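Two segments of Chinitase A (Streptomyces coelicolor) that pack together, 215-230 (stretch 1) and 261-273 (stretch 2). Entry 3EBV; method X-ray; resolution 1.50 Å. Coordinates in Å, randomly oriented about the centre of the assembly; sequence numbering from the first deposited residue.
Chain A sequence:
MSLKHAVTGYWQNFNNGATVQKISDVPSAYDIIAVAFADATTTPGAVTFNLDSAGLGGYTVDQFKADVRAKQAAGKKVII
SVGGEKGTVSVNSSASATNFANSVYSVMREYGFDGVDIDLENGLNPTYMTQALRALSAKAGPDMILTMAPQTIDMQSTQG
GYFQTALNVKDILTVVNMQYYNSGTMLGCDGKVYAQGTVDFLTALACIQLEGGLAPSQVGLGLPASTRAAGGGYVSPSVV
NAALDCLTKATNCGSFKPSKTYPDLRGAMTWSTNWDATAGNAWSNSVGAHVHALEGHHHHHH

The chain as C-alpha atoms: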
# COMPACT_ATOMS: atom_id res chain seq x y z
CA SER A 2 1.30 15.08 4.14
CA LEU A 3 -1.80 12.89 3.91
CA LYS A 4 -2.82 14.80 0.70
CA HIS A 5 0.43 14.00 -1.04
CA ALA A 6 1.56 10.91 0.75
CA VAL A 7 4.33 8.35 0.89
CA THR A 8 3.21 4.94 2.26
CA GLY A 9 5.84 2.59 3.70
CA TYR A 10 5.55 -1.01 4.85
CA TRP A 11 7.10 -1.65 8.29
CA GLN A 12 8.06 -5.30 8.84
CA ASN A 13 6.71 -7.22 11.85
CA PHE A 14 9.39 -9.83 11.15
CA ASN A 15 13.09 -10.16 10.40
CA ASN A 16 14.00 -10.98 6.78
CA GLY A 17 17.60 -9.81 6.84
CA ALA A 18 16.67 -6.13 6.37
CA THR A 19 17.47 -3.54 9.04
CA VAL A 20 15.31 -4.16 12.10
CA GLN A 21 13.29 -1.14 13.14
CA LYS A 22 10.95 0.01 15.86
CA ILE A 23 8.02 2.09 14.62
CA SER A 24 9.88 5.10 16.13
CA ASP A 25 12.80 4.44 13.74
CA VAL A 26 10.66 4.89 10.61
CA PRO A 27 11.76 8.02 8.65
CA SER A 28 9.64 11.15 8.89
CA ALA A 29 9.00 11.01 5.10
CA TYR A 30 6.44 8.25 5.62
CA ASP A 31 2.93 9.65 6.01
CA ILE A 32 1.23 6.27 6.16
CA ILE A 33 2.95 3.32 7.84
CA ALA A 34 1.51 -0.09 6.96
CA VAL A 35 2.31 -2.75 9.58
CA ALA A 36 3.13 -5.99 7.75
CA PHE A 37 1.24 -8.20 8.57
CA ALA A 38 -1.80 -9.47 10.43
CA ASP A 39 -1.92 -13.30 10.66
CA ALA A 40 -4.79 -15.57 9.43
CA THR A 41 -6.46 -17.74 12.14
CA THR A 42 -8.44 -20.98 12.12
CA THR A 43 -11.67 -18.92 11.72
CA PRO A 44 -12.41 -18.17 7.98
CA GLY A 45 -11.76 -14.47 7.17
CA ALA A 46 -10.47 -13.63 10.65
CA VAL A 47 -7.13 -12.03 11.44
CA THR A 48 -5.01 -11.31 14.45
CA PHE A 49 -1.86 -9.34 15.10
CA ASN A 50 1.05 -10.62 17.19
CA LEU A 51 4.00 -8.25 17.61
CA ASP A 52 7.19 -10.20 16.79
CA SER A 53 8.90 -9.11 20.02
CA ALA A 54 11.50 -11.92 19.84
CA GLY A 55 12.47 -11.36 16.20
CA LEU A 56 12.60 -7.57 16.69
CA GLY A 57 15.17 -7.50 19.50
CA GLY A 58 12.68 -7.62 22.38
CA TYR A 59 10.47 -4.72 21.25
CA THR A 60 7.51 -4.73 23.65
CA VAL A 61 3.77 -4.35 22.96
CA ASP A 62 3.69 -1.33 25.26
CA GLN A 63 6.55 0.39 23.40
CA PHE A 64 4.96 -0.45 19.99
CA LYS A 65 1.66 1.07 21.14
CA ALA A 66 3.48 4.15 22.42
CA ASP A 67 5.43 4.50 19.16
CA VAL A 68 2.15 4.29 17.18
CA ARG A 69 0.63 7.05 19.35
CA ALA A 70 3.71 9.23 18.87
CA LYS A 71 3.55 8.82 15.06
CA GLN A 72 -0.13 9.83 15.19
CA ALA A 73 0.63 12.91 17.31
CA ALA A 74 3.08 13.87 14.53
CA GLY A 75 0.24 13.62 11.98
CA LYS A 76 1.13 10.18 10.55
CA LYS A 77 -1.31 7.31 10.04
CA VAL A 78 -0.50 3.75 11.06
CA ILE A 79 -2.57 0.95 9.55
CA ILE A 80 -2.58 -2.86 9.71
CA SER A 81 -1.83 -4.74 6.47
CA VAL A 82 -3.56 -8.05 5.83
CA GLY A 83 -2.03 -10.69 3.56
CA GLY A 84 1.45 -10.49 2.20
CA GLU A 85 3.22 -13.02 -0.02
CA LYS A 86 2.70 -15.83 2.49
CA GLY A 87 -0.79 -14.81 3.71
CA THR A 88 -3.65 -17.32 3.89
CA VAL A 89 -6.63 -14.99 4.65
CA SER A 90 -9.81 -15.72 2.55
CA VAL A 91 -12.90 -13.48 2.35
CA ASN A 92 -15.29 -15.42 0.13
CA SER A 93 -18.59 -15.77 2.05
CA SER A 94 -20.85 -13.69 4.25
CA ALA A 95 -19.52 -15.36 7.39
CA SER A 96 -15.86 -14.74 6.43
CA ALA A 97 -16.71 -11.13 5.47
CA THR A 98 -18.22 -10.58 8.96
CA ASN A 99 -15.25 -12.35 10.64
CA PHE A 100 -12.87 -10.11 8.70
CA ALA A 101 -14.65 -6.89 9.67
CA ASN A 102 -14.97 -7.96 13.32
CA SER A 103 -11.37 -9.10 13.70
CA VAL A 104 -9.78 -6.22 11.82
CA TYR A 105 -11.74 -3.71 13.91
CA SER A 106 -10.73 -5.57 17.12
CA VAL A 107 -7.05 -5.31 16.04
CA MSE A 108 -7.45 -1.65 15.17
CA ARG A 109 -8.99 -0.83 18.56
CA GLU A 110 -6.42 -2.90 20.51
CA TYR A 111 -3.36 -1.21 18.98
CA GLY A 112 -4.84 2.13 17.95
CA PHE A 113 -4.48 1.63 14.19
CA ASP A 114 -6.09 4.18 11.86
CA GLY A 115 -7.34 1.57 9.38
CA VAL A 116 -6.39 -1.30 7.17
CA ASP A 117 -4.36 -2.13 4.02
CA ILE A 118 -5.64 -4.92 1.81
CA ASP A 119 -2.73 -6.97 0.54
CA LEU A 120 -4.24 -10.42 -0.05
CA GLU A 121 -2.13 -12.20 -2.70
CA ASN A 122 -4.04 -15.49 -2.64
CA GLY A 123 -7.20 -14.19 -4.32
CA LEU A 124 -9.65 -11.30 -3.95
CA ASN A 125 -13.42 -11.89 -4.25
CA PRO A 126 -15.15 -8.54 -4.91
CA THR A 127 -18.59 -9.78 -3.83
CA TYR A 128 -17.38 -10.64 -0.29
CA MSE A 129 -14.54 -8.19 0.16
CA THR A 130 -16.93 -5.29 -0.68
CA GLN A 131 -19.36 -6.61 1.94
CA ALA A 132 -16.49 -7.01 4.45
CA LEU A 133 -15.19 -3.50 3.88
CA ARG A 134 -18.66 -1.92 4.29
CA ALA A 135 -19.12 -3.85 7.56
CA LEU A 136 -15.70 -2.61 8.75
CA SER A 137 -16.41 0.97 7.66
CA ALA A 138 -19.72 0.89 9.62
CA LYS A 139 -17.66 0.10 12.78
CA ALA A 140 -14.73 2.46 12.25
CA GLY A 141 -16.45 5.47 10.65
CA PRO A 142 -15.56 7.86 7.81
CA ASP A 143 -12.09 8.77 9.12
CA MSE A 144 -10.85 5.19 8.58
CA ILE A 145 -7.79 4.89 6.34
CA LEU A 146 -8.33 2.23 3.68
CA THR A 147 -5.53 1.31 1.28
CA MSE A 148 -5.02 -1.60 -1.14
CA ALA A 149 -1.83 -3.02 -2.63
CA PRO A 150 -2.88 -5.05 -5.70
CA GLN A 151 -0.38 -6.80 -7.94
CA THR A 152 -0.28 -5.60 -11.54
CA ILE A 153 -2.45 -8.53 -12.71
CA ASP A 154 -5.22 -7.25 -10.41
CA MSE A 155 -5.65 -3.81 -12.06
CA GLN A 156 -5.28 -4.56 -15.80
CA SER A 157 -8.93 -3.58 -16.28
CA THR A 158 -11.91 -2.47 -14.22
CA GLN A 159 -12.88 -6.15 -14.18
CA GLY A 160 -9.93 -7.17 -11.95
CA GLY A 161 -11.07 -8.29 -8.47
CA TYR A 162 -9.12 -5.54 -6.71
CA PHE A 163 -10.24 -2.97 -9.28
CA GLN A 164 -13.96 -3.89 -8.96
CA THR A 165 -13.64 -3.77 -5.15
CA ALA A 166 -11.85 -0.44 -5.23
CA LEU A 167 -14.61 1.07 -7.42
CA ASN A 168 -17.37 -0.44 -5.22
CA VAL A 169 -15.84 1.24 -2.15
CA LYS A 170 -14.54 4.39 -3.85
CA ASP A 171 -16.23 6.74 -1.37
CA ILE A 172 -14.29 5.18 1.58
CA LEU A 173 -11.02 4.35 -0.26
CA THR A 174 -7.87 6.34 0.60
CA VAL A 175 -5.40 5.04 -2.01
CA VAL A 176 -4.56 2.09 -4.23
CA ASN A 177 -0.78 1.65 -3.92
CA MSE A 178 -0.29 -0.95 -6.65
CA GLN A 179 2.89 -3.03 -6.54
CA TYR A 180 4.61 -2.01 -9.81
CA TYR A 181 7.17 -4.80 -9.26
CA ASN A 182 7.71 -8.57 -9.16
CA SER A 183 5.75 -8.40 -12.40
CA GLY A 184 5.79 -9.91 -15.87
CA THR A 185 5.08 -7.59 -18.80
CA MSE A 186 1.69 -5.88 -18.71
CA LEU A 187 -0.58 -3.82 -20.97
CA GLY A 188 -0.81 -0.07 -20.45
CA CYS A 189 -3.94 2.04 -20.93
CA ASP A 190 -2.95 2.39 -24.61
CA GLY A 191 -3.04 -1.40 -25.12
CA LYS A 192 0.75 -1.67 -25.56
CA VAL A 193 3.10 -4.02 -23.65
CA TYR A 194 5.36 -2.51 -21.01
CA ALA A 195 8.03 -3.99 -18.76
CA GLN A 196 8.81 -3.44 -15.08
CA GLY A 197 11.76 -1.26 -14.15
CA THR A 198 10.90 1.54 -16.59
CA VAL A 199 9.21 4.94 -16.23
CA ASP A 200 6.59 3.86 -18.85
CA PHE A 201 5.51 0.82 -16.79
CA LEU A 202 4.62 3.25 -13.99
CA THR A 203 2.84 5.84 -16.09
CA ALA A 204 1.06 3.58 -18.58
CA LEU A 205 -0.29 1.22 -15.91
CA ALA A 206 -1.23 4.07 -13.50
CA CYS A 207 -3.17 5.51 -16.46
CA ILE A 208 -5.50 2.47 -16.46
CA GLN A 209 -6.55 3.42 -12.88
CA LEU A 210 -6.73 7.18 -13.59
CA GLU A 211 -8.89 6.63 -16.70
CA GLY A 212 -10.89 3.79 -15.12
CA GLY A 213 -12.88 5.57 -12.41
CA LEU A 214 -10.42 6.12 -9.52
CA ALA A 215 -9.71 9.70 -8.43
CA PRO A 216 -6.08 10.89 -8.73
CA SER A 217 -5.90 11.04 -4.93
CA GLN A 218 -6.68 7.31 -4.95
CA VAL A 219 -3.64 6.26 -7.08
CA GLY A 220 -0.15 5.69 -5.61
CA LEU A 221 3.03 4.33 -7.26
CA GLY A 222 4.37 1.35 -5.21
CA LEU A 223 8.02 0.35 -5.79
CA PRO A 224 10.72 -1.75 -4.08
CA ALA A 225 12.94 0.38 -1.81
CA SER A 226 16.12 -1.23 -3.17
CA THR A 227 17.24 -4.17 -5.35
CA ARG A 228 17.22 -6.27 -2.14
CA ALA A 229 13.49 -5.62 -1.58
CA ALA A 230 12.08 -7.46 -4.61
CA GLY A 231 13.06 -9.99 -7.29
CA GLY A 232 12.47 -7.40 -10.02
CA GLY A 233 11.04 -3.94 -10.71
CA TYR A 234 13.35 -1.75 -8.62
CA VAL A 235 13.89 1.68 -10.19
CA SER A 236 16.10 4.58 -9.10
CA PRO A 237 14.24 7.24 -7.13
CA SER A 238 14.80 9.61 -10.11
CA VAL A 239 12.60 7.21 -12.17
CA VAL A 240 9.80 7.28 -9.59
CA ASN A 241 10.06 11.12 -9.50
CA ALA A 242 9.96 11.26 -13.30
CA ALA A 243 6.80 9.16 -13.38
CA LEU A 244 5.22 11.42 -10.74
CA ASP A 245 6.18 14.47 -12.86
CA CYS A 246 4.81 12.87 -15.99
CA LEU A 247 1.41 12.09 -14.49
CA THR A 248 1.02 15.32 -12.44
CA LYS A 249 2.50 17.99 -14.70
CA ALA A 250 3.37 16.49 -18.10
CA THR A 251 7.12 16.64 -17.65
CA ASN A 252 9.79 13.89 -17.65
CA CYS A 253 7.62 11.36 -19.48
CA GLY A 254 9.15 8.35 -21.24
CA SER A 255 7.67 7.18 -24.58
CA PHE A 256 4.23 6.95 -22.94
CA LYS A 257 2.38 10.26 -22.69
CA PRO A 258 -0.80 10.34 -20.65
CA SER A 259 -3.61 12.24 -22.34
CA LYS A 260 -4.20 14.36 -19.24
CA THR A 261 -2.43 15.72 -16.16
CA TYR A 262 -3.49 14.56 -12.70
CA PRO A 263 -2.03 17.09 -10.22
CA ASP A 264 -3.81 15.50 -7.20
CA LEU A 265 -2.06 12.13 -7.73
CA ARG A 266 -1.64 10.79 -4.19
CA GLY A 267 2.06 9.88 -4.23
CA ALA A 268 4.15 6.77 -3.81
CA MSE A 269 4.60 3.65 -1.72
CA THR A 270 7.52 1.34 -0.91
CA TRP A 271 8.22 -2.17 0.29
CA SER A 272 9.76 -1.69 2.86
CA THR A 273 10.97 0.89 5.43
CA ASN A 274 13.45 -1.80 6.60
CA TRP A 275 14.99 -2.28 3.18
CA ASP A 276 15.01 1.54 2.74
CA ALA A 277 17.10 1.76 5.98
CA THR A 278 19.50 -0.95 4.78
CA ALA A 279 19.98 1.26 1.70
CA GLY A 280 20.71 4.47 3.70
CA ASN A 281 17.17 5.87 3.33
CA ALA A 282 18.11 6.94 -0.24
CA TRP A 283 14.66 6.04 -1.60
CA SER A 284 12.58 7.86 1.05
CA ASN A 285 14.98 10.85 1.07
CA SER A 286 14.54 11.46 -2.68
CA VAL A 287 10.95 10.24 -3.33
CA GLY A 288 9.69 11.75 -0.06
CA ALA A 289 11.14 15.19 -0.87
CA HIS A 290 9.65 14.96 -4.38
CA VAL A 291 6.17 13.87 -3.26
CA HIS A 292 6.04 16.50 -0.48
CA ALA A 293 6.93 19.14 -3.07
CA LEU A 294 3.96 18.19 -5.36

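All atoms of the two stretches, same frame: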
# COMPACT_ATOMS: atom_id res chain seq x y z
N ALA A 215 -10.18 8.31 -8.49
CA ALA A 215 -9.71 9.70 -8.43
C ALA A 215 -8.16 9.73 -8.37
O ALA A 215 -7.54 8.76 -7.91
CB ALA A 215 -10.30 10.43 -7.18
N PRO A 216 -7.55 10.82 -8.82
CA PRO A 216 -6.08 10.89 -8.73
C PRO A 216 -5.59 10.70 -7.30
O PRO A 216 -4.54 10.07 -7.10
CB PRO A 216 -5.76 12.29 -9.29
CG PRO A 216 -6.88 12.52 -10.29
CD PRO A 216 -8.10 11.97 -9.58
N SER A 217 -6.32 11.21 -6.31
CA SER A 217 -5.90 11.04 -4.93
C SER A 217 -5.96 9.59 -4.48
O SER A 217 -5.49 9.28 -3.36
CB SER A 217 -6.78 11.84 -3.96
OG SER A 217 -8.10 11.41 -4.06
N GLN A 218 -6.54 8.72 -5.32
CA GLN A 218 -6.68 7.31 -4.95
C GLN A 218 -5.64 6.41 -5.67
O GLN A 218 -5.75 5.19 -5.59
CB GLN A 218 -8.09 6.79 -5.25
CG GLN A 218 -9.09 7.48 -4.33
CD GLN A 218 -10.52 7.16 -4.66
OE1 GLN A 218 -10.94 7.18 -5.83
NE2 GLN A 218 -11.30 6.92 -3.61
N VAL A 219 -4.65 7.03 -6.32
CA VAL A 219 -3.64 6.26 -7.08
C VAL A 219 -2.24 6.59 -6.57
O VAL A 219 -1.86 7.76 -6.50
CB VAL A 219 -3.74 6.59 -8.59
CG1 VAL A 219 -2.64 5.86 -9.40
CG2 VAL A 219 -5.13 6.19 -9.14
N GLY A 220 -1.53 5.53 -6.13
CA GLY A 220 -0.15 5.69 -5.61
C GLY A 220 0.78 4.72 -6.35
O GLY A 220 0.37 3.61 -6.72
N LEU A 221 2.04 5.15 -6.53
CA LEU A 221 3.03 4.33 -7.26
C LEU A 221 3.86 3.53 -6.23
O LEU A 221 4.70 4.13 -5.54
CB LEU A 221 3.97 5.22 -8.12
CG LEU A 221 3.22 6.16 -9.09
CD1 LEU A 221 4.30 6.84 -9.88
CD2 LEU A 221 2.34 5.40 -10.05
N GLY A 222 3.63 2.21 -6.18
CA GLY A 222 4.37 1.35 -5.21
C GLY A 222 5.59 0.69 -5.89
O GLY A 222 5.47 0.06 -6.92
N LEU A 223 6.75 0.86 -5.24
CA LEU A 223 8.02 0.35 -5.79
C LEU A 223 8.82 -0.34 -4.69
O LEU A 223 8.64 -0.06 -3.50
CB LEU A 223 8.89 1.52 -6.31
CG LEU A 223 8.65 2.08 -7.72
CD1 LEU A 223 8.73 0.99 -8.76
CD2 LEU A 223 7.27 2.86 -7.78
N PRO A 224 9.79 -1.19 -5.08
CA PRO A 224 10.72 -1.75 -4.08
C PRO A 224 11.67 -0.63 -3.62
O PRO A 224 12.13 0.20 -4.44
CB PRO A 224 11.52 -2.82 -4.87
CG PRO A 224 10.71 -3.07 -6.15
CD PRO A 224 10.13 -1.66 -6.43
N ALA A 225 12.05 -0.66 -2.34
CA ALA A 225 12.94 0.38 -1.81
C ALA A 225 14.37 0.30 -2.35
O ALA A 225 15.11 1.28 -2.32
CB ALA A 225 12.98 0.32 -0.27
N SER A 226 14.76 -0.91 -2.73
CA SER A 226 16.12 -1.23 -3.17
C SER A 226 16.09 -2.51 -3.99
O SER A 226 15.05 -3.18 -4.06
CB SER A 226 17.03 -1.46 -1.93
OG SER A 226 16.74 -2.74 -1.37
N THR A 227 17.22 -2.90 -4.61
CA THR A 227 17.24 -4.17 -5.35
C THR A 227 17.12 -5.39 -4.42
O THR A 227 16.79 -6.51 -4.89
CB THR A 227 18.52 -4.35 -6.22
OG1 THR A 227 19.65 -4.14 -5.37
CG2 THR A 227 18.52 -3.34 -7.37
N ARG A 228 17.35 -5.16 -3.12
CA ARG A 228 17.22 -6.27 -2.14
C ARG A 228 15.76 -6.56 -1.77
O ARG A 228 15.43 -7.61 -1.22
CB ARG A 228 18.06 -6.02 -0.89
CG ARG A 228 19.55 -5.94 -1.18
CD ARG A 228 20.33 -5.81 0.13
NE ARG A 228 21.68 -5.33 -0.13
CZ ARG A 228 22.73 -6.11 -0.41
NH1 ARG A 228 22.59 -7.44 -0.45
NH2 ARG A 228 23.92 -5.56 -0.64
N ALA A 229 14.89 -5.60 -2.08
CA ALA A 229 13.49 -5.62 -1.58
C ALA A 229 12.52 -6.41 -2.45
O ALA A 229 11.38 -6.63 -2.06
CB ALA A 229 12.98 -4.18 -1.39
N ALA A 230 12.94 -6.76 -3.68
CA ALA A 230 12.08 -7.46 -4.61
C ALA A 230 12.94 -8.22 -5.63
O ALA A 230 14.10 -7.84 -5.82
CB ALA A 230 11.14 -6.46 -5.34
N THR A 261 -3.22 15.58 -17.38
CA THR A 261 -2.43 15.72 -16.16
C THR A 261 -3.36 15.47 -14.99
O THR A 261 -4.57 15.67 -15.09
CB THR A 261 -1.79 17.11 -15.97
OG1 THR A 261 -2.82 18.11 -16.02
CG2 THR A 261 -0.74 17.40 -17.06
N TYR A 262 -2.77 14.98 -13.90
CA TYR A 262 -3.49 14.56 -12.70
C TYR A 262 -2.75 15.13 -11.49
O TYR A 262 -2.05 14.41 -10.76
CB TYR A 262 -3.50 13.03 -12.63
CG TYR A 262 -4.17 12.39 -13.81
CD1 TYR A 262 -5.56 12.22 -13.84
CD2 TYR A 262 -3.40 11.97 -14.90
CE1 TYR A 262 -6.16 11.63 -14.91
CE2 TYR A 262 -4.01 11.39 -15.99
CZ TYR A 262 -5.39 11.21 -15.99
OH TYR A 262 -6.01 10.61 -17.07
N PRO A 263 -2.83 16.46 -11.26
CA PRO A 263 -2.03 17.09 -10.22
C PRO A 263 -2.29 16.57 -8.81
O PRO A 263 -1.38 16.68 -7.96
CB PRO A 263 -2.38 18.59 -10.31
CG PRO A 263 -3.33 18.72 -11.42
CD PRO A 263 -3.55 17.43 -12.12
N ASP A 264 -3.48 16.02 -8.56
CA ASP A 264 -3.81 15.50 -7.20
C ASP A 264 -3.42 14.04 -6.99
O ASP A 264 -3.85 13.42 -6.02
CB ASP A 264 -5.29 15.70 -6.86
CG ASP A 264 -5.65 17.17 -6.68
OD1 ASP A 264 -4.74 18.01 -6.47
OD2 ASP A 264 -6.85 17.47 -6.78
N LEU A 265 -2.60 13.51 -7.89
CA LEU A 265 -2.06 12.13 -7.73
C LEU A 265 -1.56 11.97 -6.29
O LEU A 265 -0.81 12.83 -5.79
CB LEU A 265 -0.90 11.90 -8.71
CG LEU A 265 -0.47 10.45 -8.78
CD1 LEU A 265 -1.48 9.61 -9.55
CD2 LEU A 265 0.88 10.38 -9.44
N ARG A 266 -1.94 10.86 -5.64
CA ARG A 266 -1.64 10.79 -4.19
C ARG A 266 -0.15 10.84 -3.89
O ARG A 266 0.32 11.60 -3.04
CB ARG A 266 -2.23 9.51 -3.57
CG ARG A 266 -1.93 9.37 -2.06
CD ARG A 266 -2.61 10.44 -1.25
NE ARG A 266 -4.03 10.14 -1.25
CZ ARG A 266 -4.88 10.55 -0.33
NH1 ARG A 266 -4.48 11.34 0.65
NH2 ARG A 266 -6.16 10.19 -0.44
N GLY A 267 0.64 9.99 -4.56
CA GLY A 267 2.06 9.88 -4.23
C GLY A 267 2.61 8.51 -4.54
O GLY A 267 2.35 7.94 -5.61
N ALA A 268 3.37 7.98 -3.57
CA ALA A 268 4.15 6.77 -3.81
C ALA A 268 4.11 5.88 -2.60
O ALA A 268 3.64 6.28 -1.53
CB ALA A 268 5.62 7.11 -4.20
N MSE A 269 4.59 4.66 -2.80
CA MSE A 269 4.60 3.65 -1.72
C MSE A 269 5.87 2.83 -1.88
O MSE A 269 6.38 2.66 -3.00
CB MSE A 269 3.37 2.73 -1.85
CG MSE A 269 3.38 1.53 -0.88
SE MSE A 269 4.38 -0.03 -1.63
CE MSE A 269 2.90 -0.97 -2.50
N THR A 270 6.41 2.30 -0.76
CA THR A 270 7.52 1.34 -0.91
C THR A 270 7.46 0.16 0.06
O THR A 270 7.04 0.29 1.24
CB THR A 270 8.90 2.03 -0.81
OG1 THR A 270 9.93 1.15 -1.28
CG2 THR A 270 9.21 2.45 0.61
N TRP A 271 7.88 -0.99 -0.51
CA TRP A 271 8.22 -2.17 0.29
C TRP A 271 9.75 -2.15 0.37
O TRP A 271 10.40 -2.31 -0.68
CB TRP A 271 7.76 -3.42 -0.45
CG TRP A 271 8.19 -4.65 0.31
CD1 TRP A 271 9.31 -5.41 0.06
CD2 TRP A 271 7.55 -5.22 1.46
NE1 TRP A 271 9.40 -6.43 1.00
CE2 TRP A 271 8.32 -6.34 1.85
CE3 TRP A 271 6.39 -4.89 2.17
CZ2 TRP A 271 7.97 -7.14 2.96
CZ3 TRP A 271 6.04 -5.67 3.26
CH2 TRP A 271 6.82 -6.79 3.64
N SER A 272 10.36 -1.93 1.55
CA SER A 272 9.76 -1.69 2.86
C SER A 272 10.62 -0.61 3.54
O SER A 272 11.72 -0.31 3.09
CB SER A 272 9.80 -2.96 3.74
OG SER A 272 11.17 -3.34 3.92
N THR A 273 10.15 -0.07 4.66
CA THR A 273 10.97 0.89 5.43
C THR A 273 12.29 0.22 5.85
O THR A 273 13.34 0.88 5.88
CB THR A 273 10.20 1.46 6.64
OG1 THR A 273 9.94 0.42 7.59
CG2 THR A 273 8.83 2.03 6.20
O HOH W 1 -8.59 9.56 -1.67

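How does stretch 1 engage its partner before the strands begin? The CA-to-CB bond of Pro-216 points toward stretch 2, and Pro-216 CG lies 3.8 Å from Tyr-262 CD1, near the plane of the tyrosine ring and at its edge. The carbonyl of Pro-216 also serves the contact: Arg-266 N gives Pro-216 O a weak hydrogen bond of 3.1 Å, and Leu-265 CA approaches the same oxygen at 3.3 Å. One residue on, the Arg-266 side chain reaches back to the main chain. Its NE donates to Ser-217 O at 2.7 Å, and NH2 adds a weak bond to Ser-217 O at 3.1 Å, so the carbonyl sits at the guanidinium edge, near its plane. A water joins the two side chains, 3.1 Å from Ser-217 OG and 2.8 Å from Arg-266 NH2, the latter a weak bond.

What leads from this loop into the paired strands? Val-219 O receives a second weak bond from Arg-266 N, at 3.2 Å, so that one amide is shared between two carbonyls of stretch 1. Beside it, Val-219 CB packs 3.9 Å from Leu-265 CD1; the leucine's CA-to-CB bond points away, yet the end of its side chain comes nearer.

How are the strands held in register? They run parallel, their directions 30° apart, and the bonds alternate from strand to strand. Leu-221 N donates to Gly-267 O at 3.0 Å, and Leu-221 O accepts from Met-269 N at 2.8 Å. Two residues later the pattern repeats: Leu-223 N donates to Met-269 O at 2.9 Å, while Leu-223 O accepts from Trp-271 N at 3.2 Å. Gly-222 lies opposite Met-269, a selenomethionine, and has no side chain on the face that Met-269 occupies. A CB there would fall 2.5 Å from Met-269 CE, a clash, so the bare glycine leaves room for the folded end of that side chain.

What closes the contact at the end of the strands and past it? Thr-270 OG1 donates to Leu-223 O at 2.8 Å, adding a side-chain bond to a carbonyl already engaged by the backbone. The ladder continues at every second residue: Ala-225 N donates to Trp-271 O at 2.9 Å. Its methyl turns toward stretch 2, with Ala-225 CB 3.3 Å from Thr-270 OG1. A type I turn from Ser-226 to Ala-229 then brings the chain back to the tryptophan: Ala-229 O lies 3.2 Å from Trp-271 CD1, at the ring edge.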